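Local coordinates for protein amidohydrolase (Staphylococcus aureus, PDB 3NUR) that probably hydrolyses an amide bond in a substrate not yet identified, as a TIM-barrel amidohydrolase with a calcium ion bound in its metal site, at residues A119-I122 with A123-N127; A218-G221 with Y222-I226; V236-I240 with F241-P245; K339-S343 with Y344-A348. One frame throughout, in Å; residues are numbered along the deposited sequence.

Interaction 1. Residues A119-I122 with A123-N127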
loop_
_atom_site.group_PDB
_atom_site.type_symbol
_atom_site.label_atom_id
_atom_site.label_comp_id
_atom_site.label_asym_id
_atom_site.label_seq_id
_atom_site.Cartn_x
_atom_site.Cartn_y
_atom_site.Cartn_z
ATOM N N ALA A 119 4.222 -3.096 -17.351
ATOM C CA ALA A 119 5.176 -4.162 -17.689
ATOM C C ALA A 119 6.107 -3.753 -18.858
ATOM O O ALA A 119 7.297 -4.055 -18.795
ATOM C CB ALA A 119 4.438 -5.446 -18.031
ATOM N N ASN A 120 5.566 -3.067 -19.899
ATOM C CA ASN A 120 6.355 -2.563 -21.036
ATOM C C ASN A 120 7.387 -1.523 -20.570
ATOM O O ASN A 120 8.516 -1.504 -21.057
ATOM C CB ASN A 120 5.450 -1.949 -22.120
ATOM C CG ASN A 120 4.766 -2.967 -22.995
ATOM O OD1 ASN A 120 3.759 -2.671 -23.650
ATOM N ND2 ASN A 120 5.292 -4.192 -23.025
ATOM N N TYR A 121 6.999 -0.678 -19.608
ATOM C CA TYR A 121 7.880 0.346 -19.054
ATOM C C TYR A 121 9.003 -0.284 -18.228
ATOM O O TYR A 121 10.166 0.100 -18.379
ATOM C CB TYR A 121 7.072 1.353 -18.213
ATOM C CG TYR A 121 7.911 2.396 -17.510
ATOM C CD1 TYR A 121 8.444 3.478 -18.207
ATOM C CD2 TYR A 121 8.178 2.303 -16.145
ATOM C CE1 TYR A 121 9.189 4.462 -17.555
ATOM C CE2 TYR A 121 8.932 3.273 -15.484
ATOM C CZ TYR A 121 9.407 4.369 -16.185
ATOM O OH TYR A 121 10.133 5.339 -15.534
ATOM N N ILE A 122 8.664 -1.242 -17.359
ATOM C CA ILE A 122 9.658 -1.902 -16.491
ATOM C C ILE A 122 10.664 -2.678 -17.344
ATOM O O ILE A 122 11.859 -2.681 -17.030
ATOM C CB ILE A 122 8.958 -2.787 -15.424
ATOM C CG1 ILE A 122 8.108 -1.880 -14.468
ATOM C CG2 ILE A 122 9.984 -3.631 -14.625
ATOM C CD1 ILE A 122 7.188 -2.632 -13.567
ATOM N N ALA A 123 10.190 -3.301 -18.444
ATOM C CA ALA A 123 11.065 -4.075 -19.358
ATOM C C ALA A 123 12.200 -3.190 -19.936
ATOM O O ALA A 123 13.286 -3.710 -20.207
ATOM C CB ALA A 123 10.239 -4.684 -20.492
ATOM N N GLN A 124 11.943 -1.865 -20.103
ATOM C CA GLN A 124 12.926 -0.891 -20.588
ATOM C C GLN A 124 13.955 -0.521 -19.509
ATOM O O GLN A 124 15.117 -0.295 -19.838
ATOM C CB GLN A 124 12.258 0.372 -21.160
ATOM C CG GLN A 124 11.449 0.155 -22.443
ATOM C CD GLN A 124 10.740 1.421 -22.867
ATOM O OE1 GLN A 124 11.364 2.408 -23.280
ATOM N NE2 GLN A 124 9.416 1.425 -22.773
ATOM N N TYR A 125 13.544 -0.481 -18.218
ATOM C CA TYR A 125 14.442 -0.152 -17.090
ATOM C C TYR A 125 14.302 -1.244 -15.985
ATOM O O TYR A 125 13.816 -0.933 -14.896
ATOM C CB TYR A 125 14.106 1.267 -16.571
ATOM C CG TYR A 125 13.917 2.277 -17.684
ATOM C CD1 TYR A 125 15.013 2.866 -18.312
ATOM C CD2 TYR A 125 12.644 2.597 -18.154
ATOM C CE1 TYR A 125 14.848 3.756 -19.371
ATOM C CE2 TYR A 125 12.466 3.493 -19.210
ATOM C CZ TYR A 125 13.572 4.074 -19.812
ATOM O OH TYR A 125 13.405 4.980 -20.834
ATOM N N PRO A 126 14.668 -2.537 -16.268
ATOM C CA PRO A 126 14.401 -3.628 -15.300
ATOM C C PRO A 126 15.171 -3.580 -14.000
ATOM O O PRO A 126 14.804 -4.275 -13.057
ATOM C CB PRO A 126 14.779 -4.894 -16.091
ATOM C CG PRO A 126 15.816 -4.421 -17.051
ATOM C CD PRO A 126 15.261 -3.091 -17.506
ATOM N N ASN A 127 16.271 -2.827 -13.973
ATOM C CA ASN A 127 17.084 -2.728 -12.764
ATOM C C ASN A 127 16.573 -1.654 -11.803
ATOM O O ASN A 127 16.995 -1.638 -10.650
ATOM C CB ASN A 127 18.546 -2.461 -13.125
ATOM C CG ASN A 127 19.162 -3.575 -13.937
ATOM O OD1 ASN A 127 19.507 -3.398 -15.108
ATOM N ND2 ASN A 127 19.270 -4.763 -13.356
#

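Interaction 2. Residues A218-G221 with Y222-I226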
loop_
_atom_site.group_PDB
_atom_site.type_symbol
_atom_site.label_atom_id
_atom_site.label_comp_id
_atom_site.label_asym_id
_atom_site.label_seq_id
_atom_site.Cartn_x
_atom_site.Cartn_y
_atom_site.Cartn_z
ATOM N N ALA A 218 -11.377 14.874 5.523
ATOM C CA ALA A 218 -11.878 13.550 5.120
ATOM C C ALA A 218 -10.853 12.746 4.353
ATOM O O ALA A 218 -10.928 11.523 4.351
ATOM C CB ALA A 218 -13.117 13.711 4.250
ATOM N N CYS A 219 -9.955 13.427 3.634
ATOM C CA CYS A 219 -8.969 12.736 2.813
ATOM C C CYS A 219 -7.608 12.598 3.509
ATOM O O CYS A 219 -7.536 12.002 4.600
ATOM C CB CYS A 219 -8.868 13.377 1.428
ATOM S SG CYS A 219 -10.403 13.277 0.463
ATOM N N PHE A 220 -6.542 13.137 2.898
ATOM C CA PHE A 220 -5.152 13.045 3.403
ATOM C C PHE A 220 -4.856 13.735 4.734
ATOM O O PHE A 220 -3.808 13.483 5.325
ATOM C CB PHE A 220 -4.132 13.469 2.312
ATOM C CG PHE A 220 -4.556 14.630 1.451
ATOM C CD1 PHE A 220 -4.878 15.859 2.017
ATOM C CD2 PHE A 220 -4.644 14.497 0.067
ATOM C CE1 PHE A 220 -5.278 16.940 1.220
ATOM C CE2 PHE A 220 -5.046 15.580 -0.731
ATOM C CZ PHE A 220 -5.371 16.790 -0.146
ATOM N N GLY A 221 -5.737 14.624 5.173
ATOM C CA GLY A 221 -5.573 15.297 6.455
ATOM C C GLY A 221 -5.793 14.378 7.647
ATOM O O GLY A 221 -5.199 14.590 8.718
ATOM N N TYR A 222 -6.634 13.317 7.464
ATOM C CA TYR A 222 -7.005 12.406 8.555
ATOM C C TYR A 222 -7.879 11.232 8.096
ATOM O O TYR A 222 -7.507 10.086 8.303
ATOM C CB TYR A 222 -7.788 13.198 9.651
ATOM C CG TYR A 222 -7.652 12.674 11.068
ATOM C CD1 TYR A 222 -8.673 11.938 11.663
ATOM C CD2 TYR A 222 -6.517 12.946 11.826
ATOM C CE1 TYR A 222 -8.580 11.518 12.996
ATOM C CE2 TYR A 222 -6.409 12.518 13.149
ATOM C CZ TYR A 222 -7.421 11.764 13.715
ATOM O OH TYR A 222 -7.298 11.335 15.019
ATOM N N GLY A 223 -9.057 11.545 7.556
ATOM C CA GLY A 223 -10.121 10.612 7.246
ATOM C C GLY A 223 -9.806 9.360 6.451
ATOM O O GLY A 223 -10.254 8.270 6.825
ATOM N N TRP A 224 -9.108 9.497 5.321
ATOM C CA TRP A 224 -8.900 8.282 4.544
ATOM C C TRP A 224 -7.856 7.350 5.143
ATOM O O TRP A 224 -7.826 6.168 4.818
ATOM C CB TRP A 224 -8.818 8.529 3.034
ATOM C CG TRP A 224 -7.599 9.235 2.491
ATOM C CD1 TRP A 224 -6.338 9.229 3.006
ATOM C CD2 TRP A 224 -7.495 9.810 1.182
ATOM N NE1 TRP A 224 -5.461 9.823 2.124
ATOM C CE2 TRP A 224 -6.146 10.190 0.996
ATOM C CE3 TRP A 224 -8.421 10.060 0.153
ATOM C CZ2 TRP A 224 -5.700 10.837 -0.171
ATOM C CZ3 TRP A 224 -7.985 10.718 -0.991
ATOM C CH2 TRP A 224 -6.638 11.084 -1.155
ATOM N N HIS A 225 -7.062 7.885 6.086
ATOM C CA HIS A 225 -6.061 7.115 6.840
ATOM C C HIS A 225 -6.778 6.326 7.945
ATOM O O HIS A 225 -6.527 5.129 8.129
ATOM C CB HIS A 225 -4.981 8.066 7.382
ATOM C CG HIS A 225 -4.258 8.741 6.253
ATOM N ND1 HIS A 225 -3.436 8.029 5.403
ATOM C CD2 HIS A 225 -4.339 10.023 5.813
ATOM C CE1 HIS A 225 -3.015 8.902 4.491
ATOM N NE2 HIS A 225 -3.522 10.116 4.704
ATOM N N ILE A 226 -7.718 6.985 8.651
ATOM C CA ILE A 226 -8.553 6.317 9.653
ATOM C C ILE A 226 -9.260 5.146 8.960
ATOM O O ILE A 226 -9.243 4.015 9.465
ATOM C CB ILE A 226 -9.596 7.324 10.214
ATOM C CG1 ILE A 226 -8.925 8.405 11.082
ATOM C CG2 ILE A 226 -10.753 6.607 10.929
ATOM C CD1 ILE A 226 -8.385 7.951 12.522
#

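Interaction 3. Residues V236-I240 with F241-P245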
loop_
_atom_site.group_PDB
_atom_site.type_symbol
_atom_site.label_atom_id
_atom_site.label_comp_id
_atom_site.label_asym_id
_atom_site.label_seq_id
_atom_site.Cartn_x
_atom_site.Cartn_y
_atom_site.Cartn_z
ATOM N N VAL A 236 -7.972 -8.676 9.586
ATOM C CA VAL A 236 -7.446 -9.473 10.688
ATOM C C VAL A 236 -8.589 -10.163 11.445
ATOM O O VAL A 236 -8.518 -11.367 11.659
ATOM C CB VAL A 236 -6.558 -8.604 11.618
ATOM C CG1 VAL A 236 -6.246 -9.317 12.934
ATOM C CG2 VAL A 236 -5.274 -8.176 10.909
ATOM N N LEU A 237 -9.603 -9.393 11.884
ATOM C CA LEU A 237 -10.742 -9.911 12.658
ATOM C C LEU A 237 -11.553 -10.981 11.933
ATOM O O LEU A 237 -12.111 -11.862 12.594
ATOM C CB LEU A 237 -11.662 -8.769 13.162
ATOM C CG LEU A 237 -11.014 -7.704 14.057
ATOM C CD1 LEU A 237 -12.026 -6.633 14.434
ATOM C CD2 LEU A 237 -10.363 -8.322 15.314
ATOM N N SER A 238 -11.587 -10.922 10.588
ATOM C CA SER A 238 -12.308 -11.914 9.764
ATOM C C SER A 238 -11.562 -13.272 9.641
ATOM O O SER A 238 -12.112 -14.213 9.059
ATOM C CB SER A 238 -12.614 -11.359 8.378
ATOM O OG SER A 238 -11.461 -11.332 7.550
ATOM N N GLY A 239 -10.325 -13.341 10.149
ATOM C CA GLY A 239 -9.520 -14.563 10.128
ATOM C C GLY A 239 -8.765 -14.893 8.856
ATOM O O GLY A 239 -8.305 -16.034 8.690
ATOM N N ILE A 240 -8.561 -13.892 7.977
ATOM C CA ILE A 240 -7.833 -14.066 6.709
ATOM C C ILE A 240 -6.420 -14.649 6.974
ATOM O O ILE A 240 -5.974 -15.545 6.253
ATOM C CB ILE A 240 -7.768 -12.708 5.935
ATOM C CG1 ILE A 240 -9.096 -12.456 5.156
ATOM C CG2 ILE A 240 -6.526 -12.626 4.995
ATOM C CD1 ILE A 240 -9.230 -11.065 4.565
ATOM N N PHE A 241 -5.749 -14.157 8.021
ATOM C CA PHE A 241 -4.398 -14.600 8.339
ATOM C C PHE A 241 -4.315 -15.943 9.081
ATOM O O PHE A 241 -3.221 -16.470 9.246
ATOM C CB PHE A 241 -3.587 -13.487 9.004
ATOM C CG PHE A 241 -3.599 -12.206 8.204
ATOM C CD1 PHE A 241 -2.687 -12.002 7.172
ATOM C CD2 PHE A 241 -4.521 -11.199 8.484
ATOM C CE1 PHE A 241 -2.706 -10.814 6.430
ATOM C CE2 PHE A 241 -4.551 -10.025 7.731
ATOM C CZ PHE A 241 -3.642 -9.837 6.713
ATOM N N ASP A 242 -5.464 -16.504 9.476
ATOM C CA ASP A 242 -5.543 -17.850 10.039
ATOM C C ASP A 242 -5.751 -18.813 8.859
ATOM O O ASP A 242 -5.108 -19.859 8.824
ATOM C CB ASP A 242 -6.679 -17.961 11.060
ATOM C CG ASP A 242 -6.328 -17.389 12.419
ATOM O OD1 ASP A 242 -5.158 -16.994 12.616
ATOM O OD2 ASP A 242 -7.231 -17.298 13.272
ATOM N N ARG A 243 -6.596 -18.420 7.867
ATOM C CA ARG A 243 -6.839 -19.188 6.644
ATOM C C ARG A 243 -5.581 -19.191 5.772
ATOM O O ARG A 243 -5.235 -20.235 5.199
ATOM C CB ARG A 243 -8.016 -18.593 5.836
ATOM C CG ARG A 243 -9.372 -18.965 6.395
ATOM C CD ARG A 243 -10.545 -18.640 5.469
ATOM N NE ARG A 243 -10.725 -17.205 5.199
ATOM C CZ ARG A 243 -11.179 -16.304 6.076
ATOM N NH1 ARG A 243 -11.436 -16.656 7.329
ATOM N NH2 ARG A 243 -11.341 -15.042 5.716
ATOM N N TYR A 244 -4.904 -18.015 5.659
ATOM C CA TYR A 244 -3.709 -17.811 4.812
ATOM C C TYR A 244 -2.540 -17.304 5.678
ATOM O O TYR A 244 -2.198 -16.118 5.631
ATOM C CB TYR A 244 -4.055 -16.864 3.627
ATOM C CG TYR A 244 -5.324 -17.295 2.930
ATOM C CD1 TYR A 244 -5.433 -18.568 2.368
ATOM C CD2 TYR A 244 -6.454 -16.486 2.937
ATOM C CE1 TYR A 244 -6.631 -19.012 1.813
ATOM C CE2 TYR A 244 -7.645 -16.906 2.354
ATOM C CZ TYR A 244 -7.726 -18.169 1.791
ATOM O OH TYR A 244 -8.893 -18.595 1.228
ATOM N N PRO A 245 -1.962 -18.195 6.524
ATOM C CA PRO A 245 -0.927 -17.753 7.480
ATOM C C PRO A 245 0.390 -17.250 6.904
ATOM O O PRO A 245 1.141 -16.598 7.626
ATOM C CB PRO A 245 -0.730 -18.978 8.388
ATOM C CG PRO A 245 -1.115 -20.134 7.546
ATOM C CD PRO A 245 -2.283 -19.628 6.733
HETATM O O HOH W 1 -6.584 -13.072 10.821
#

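Interaction 4. Residues K339-S343 with Y344-A348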
loop_
_atom_site.group_PDB
_atom_site.type_symbol
_atom_site.label_atom_id
_atom_site.label_comp_id
_atom_site.label_asym_id
_atom_site.label_seq_id
_atom_site.Cartn_x
_atom_site.Cartn_y
_atom_site.Cartn_z
ATOM N N LYS A 339 19.484 0.257 9.554
ATOM C CA LYS A 339 19.373 1.105 8.367
ATOM C C LYS A 339 19.299 0.225 7.128
ATOM O O LYS A 339 18.454 0.470 6.265
ATOM C CB LYS A 339 20.604 2.012 8.228
ATOM C CG LYS A 339 20.703 3.126 9.236
ATOM C CD LYS A 339 21.866 4.015 8.833
ATOM C CE LYS A 339 22.406 4.770 10.000
ATOM N NZ LYS A 339 23.439 5.745 9.581
ATOM N N GLU A 340 20.174 -0.797 7.044
ATOM C CA GLU A 340 20.191 -1.741 5.897
ATOM C C GLU A 340 18.847 -2.465 5.727
ATOM O O GLU A 340 18.346 -2.576 4.598
ATOM C CB GLU A 340 21.333 -2.762 6.033
ATOM C CG GLU A 340 22.721 -2.188 5.803
ATOM C CD GLU A 340 23.856 -3.177 6.024
ATOM O OE1 GLU A 340 23.709 -4.358 5.626
ATOM O OE2 GLU A 340 24.905 -2.767 6.575
ATOM N N LYS A 341 18.253 -2.902 6.850
ATOM C CA LYS A 341 16.964 -3.601 6.867
ATOM C C LYS A 341 15.840 -2.733 6.286
ATOM O O LYS A 341 15.129 -3.166 5.365
ATOM C CB LYS A 341 16.613 -4.086 8.292
ATOM C CG LYS A 341 17.435 -5.288 8.741
ATOM C CD LYS A 341 17.022 -5.774 10.124
ATOM C CE LYS A 341 17.589 -7.146 10.392
ATOM N NZ LYS A 341 17.167 -7.655 11.723
ATOM N N ILE A 342 15.703 -1.517 6.810
ATOM C CA ILE A 342 14.665 -0.588 6.347
ATOM C C ILE A 342 14.913 -0.152 4.909
ATOM O O ILE A 342 13.963 -0.113 4.124
ATOM C CB ILE A 342 14.556 0.655 7.281
ATOM C CG1 ILE A 342 14.181 0.248 8.710
ATOM C CG2 ILE A 342 13.551 1.702 6.707
ATOM C CD1 ILE A 342 14.479 1.446 9.716
ATOM N N SER A 343 16.174 0.182 4.569
ATOM C CA SER A 343 16.501 0.666 3.234
ATOM C C SER A 343 16.275 -0.383 2.144
ATOM O O SER A 343 15.641 -0.072 1.122
ATOM C CB SER A 343 17.936 1.186 3.189
ATOM O OG SER A 343 18.173 2.001 2.054
ATOM N N TYR A 344 16.802 -1.603 2.340
ATOM C CA TYR A 344 16.754 -2.615 1.279
ATOM C C TYR A 344 16.477 -4.060 1.681
ATOM O O TYR A 344 15.787 -4.757 0.930
ATOM C CB TYR A 344 18.155 -2.554 0.598
ATOM C CG TYR A 344 18.298 -3.201 -0.762
ATOM C CD1 TYR A 344 18.297 -2.431 -1.925
ATOM C CD2 TYR A 344 18.569 -4.562 -0.885
ATOM C CE1 TYR A 344 18.459 -3.017 -3.184
ATOM C CE2 TYR A 344 18.718 -5.162 -2.140
ATOM C CZ TYR A 344 18.661 -4.384 -3.286
ATOM O OH TYR A 344 18.798 -4.959 -4.527
ATOM N N THR A 345 17.094 -4.554 2.767
ATOM C CA THR A 345 17.020 -5.987 3.075
ATOM C C THR A 345 15.661 -6.537 3.427
ATOM O O THR A 345 15.341 -7.631 2.965
ATOM C CB THR A 345 18.164 -6.513 3.961
ATOM O OG1 THR A 345 17.915 -6.183 5.318
ATOM C CG2 THR A 345 19.557 -6.071 3.504
ATOM N N ASN A 346 14.852 -5.817 4.243
ATOM C CA ASN A 346 13.502 -6.334 4.541
ATOM C C ASN A 346 12.717 -6.508 3.220
ATOM O O ASN A 346 12.092 -7.543 3.017
ATOM C CB ASN A 346 12.724 -5.393 5.464
ATOM C CG ASN A 346 13.228 -5.296 6.877
ATOM O OD1 ASN A 346 13.928 -6.185 7.393
ATOM N ND2 ASN A 346 12.835 -4.210 7.547
ATOM N N GLY A 347 12.791 -5.496 2.353
ATOM C CA GLY A 347 12.081 -5.456 1.078
ATOM C C GLY A 347 12.581 -6.453 0.054
ATOM O O GLY A 347 11.772 -7.091 -0.622
ATOM N N ALA A 348 13.925 -6.624 -0.038
ATOM C CA ALA A 348 14.530 -7.583 -0.980
ATOM C C ALA A 348 14.088 -9.021 -0.614
ATOM O O ALA A 348 13.761 -9.811 -1.509
ATOM C CB ALA A 348 16.048 -7.468 -0.925
HETATM O O HOH W 2 13.737 -2.991 2.959
#

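Interaction 1. Residues A119-I122 with A123-N127
The C-terminal end of helix 104-124, the helix of the beta-alpha-beta unit between strands 87-94 and 129-131, is where Tyr-121 and Tyr-125 meet. The last regular bond here runs from Ala-123 N to Ala-119 O at 3.0 Å, with an N-H...O angle of 152°. After it the pattern frays. Tyr-121 O receives two weak bonds, from Gln-124 N at 3.2 Å and from Tyr-125 N at 3.4 Å, and Tyr-125 N also leans weakly on Ile-122 O. Pro-126, which has no N-H to give, then sets its CD 3.5 Å from Ile-122 O, so the helical bonding cannot run on through this residue.

Around this helix end the two tyrosines sit one turn apart. Tyr-121 CG stands anti to the backbone N (chi1 176°), which carries the ring forward along the helix to its neighbour. Tyr-125 CD2 lies above one face of the Tyr-121 ring, toward its rim, and the closest pair is Tyr-121 CE1 to Tyr-125 CE2 at 3.8 Å. The ring planes meet obliquely, at 57°. Such a crossing of strand to helix to next strand is the repeating unit of a TIM barrel, and here both rings have further partners: Tyr-125 stacks on His-75, while Tyr-121 OH is hydrogen-bonded to His-75 ND1 and its ring meets Phe-129 at the start of the following strand. On the more exposed side, the Gln-124 side chain runs back beside Asn-120, Gln-124 CG lying 3.6 Å from Asn-120 O.

Interaction 2. Residues A218-G221 with Y222-I226
The backbone makes a type I beta turn from Cys-219 to Tyr-222, closed by Tyr-222 N to Cys-219 O at 3.3 Å, and passes straight into helix 223-237 with Tyr-222 as its N-cap residue. Cys-219 O also takes Trp-224 N at 3.0 Å, and the two donors come from opposite faces of the carbonyl plane, so this one oxygen ties the turn to the first helical turn. Gly-223 CA makes a CA-H...O contact with Ala-218 O at 3.1 Å.

Trp-224 folds back over the turn. Its CG lies between the backbone N and the carbonyl carbon (chi1 70°), which lays the indole flat against the 219-220 peptide. Cys-219 CB sits over the six-membered ring in a CH-pi contact, 3.7 Å from the centroid, while Cys-219 SG approaches the same ring more obliquely. Phe-220 runs alongside, pointing the same way, its CD2 3.8 Å from Trp-224 CZ2 with the ring planes nearly perpendicular at 88°. His-225 turns the edge of its imidazole to the Phe-220 carbonyl, and its ND1 is hydrogen-bonded to Glu-256.

The Trp-224 side chain also touches Pro-193 and Pro-195, just past the metal ligand His-192, and lies about 7 Å from the calcium ion: a tight type I turn linking helices 211-218 and 223-237, beside the metal site of a TIM-barrel amidohydrolase.

Interaction 3. Residues V236-I240 with F241-P245
Arg-243 leaves the backbone with CG anti to its carbonyl carbon and then bends at chi3 (-64°), which swings the guanidinium back over the Gly-239 to Ile-240 peptide to reach Ser-238. The site is a Schellman motif: Gly-239, whose phi is positive (82°), is the first residue after helix 223-237 to leave helical geometry, with two bonds back into the last turn, and the same glycine is the N-cap of the short helix 240-243. Gly-239 O accepts Arg-243 N at 3.0 Å nearly in line with its C=O, and Asp-242 N from above the carbonyl plane. Ile-240 O takes Tyr-244 N at 2.8 Å.

On the buried side, Phe-241 packs against Val-236 at the end of the longer helix. Ile-240 CG2 rests over the centre of the Phe-241 ring, 4.1 Å from the centroid, and Val-236 CG2 meets Phe-241 CE2 at 3.7 Å, the two side chains crossing at about a right angle. A water joins the two helices, donating to Val-236 O and accepting from Phe-241 N.

Asp-176, on helix 176-185, makes a salt bridge to Arg-243 NE, and its second carboxylate oxygen bonds Tyr-244 OH. Asp-242 is anchored separately, by Tyr-281 and Asn-275. One face of the guanidinium lies over Ile-240 CA. Arg-243 NH1 gives a straight bond, 164° at the hydrogen, to Ser-238 O at 3.1 Å, with that oxygen in the guanidinium plane.

Interaction 4. Residues K339-S343 with Y344-A348
Glu-340 O is gripped by two backbone donors, Tyr-344 N at 2.9 Å and Thr-345 N at 3.0 Å, which reach it from opposite faces of its carbonyl plane. The pair marks a pi-type turn in helix 336-351: one donor keeps the ordinary i+4 spacing and the other takes i+5, and Asn-346 N repeats the wider step to Lys-341 O at 2.9 Å, in the carbonyl plane on a lone pair. The axes of 339-343 and 344-348 lie at 45° to each other.

A water accepts from Gly-347 N at 2.7 Å and lies 2.8 Å from Lys-341 O, probably donating to it, and so bridges the two across the widened turn. Lys-341 O thus takes the pi-type bond and probably the water as well.

Side chains follow the bend. Asn-346 crosses Lys-341 obliquely, its OD1 lying 3.5 Å from Lys-341 CB, while its ND2 is hydrogen-bonded to Ile-308 O and Ile-311 O and so fastens the helix to the neighbouring loop. The extended Lys-341 chain leads away to a salt bridge with Asp-309. On another side of the helix, Ser-343 makes a backbone hydrogen bond with Ile-25 and Tyr-344 packs on the same residue, joining this C-terminal helix to the first barrel strand, 24-31, whose residues Glu-28 and His-30 bind the calcium ion. Thr-345 turns OG1 between its backbone N and carbonyl carbon (chi1 79°), directing the hydroxyl back along the helix to within 3.2 Å of Lys-341 CA.

All four contacts are local and shape helix ends or bends in one TIM-barrel domain. Interaction 1 is a surface contact, interaction 3 is buried, and interactions 2 and 4 are partly buried. Interactions 2 and 3 sit at the two ends of helix 223-237, their nearest atoms about 12 Å apart: the first starts it beside the metal site with aromatic and sulfur contacts, the second ends it with a Schellman turn and an arginine bonded to the Ser-238 carbonyl. Interactions 1 and 2 lie on opposite sides of the chain's centre. Interaction 4 differs in kind, since it distorts a helix midway instead of ending it; it and interaction 3 use a bridging water, whereas interaction 1 ends in weak bonds and paired tyrosines.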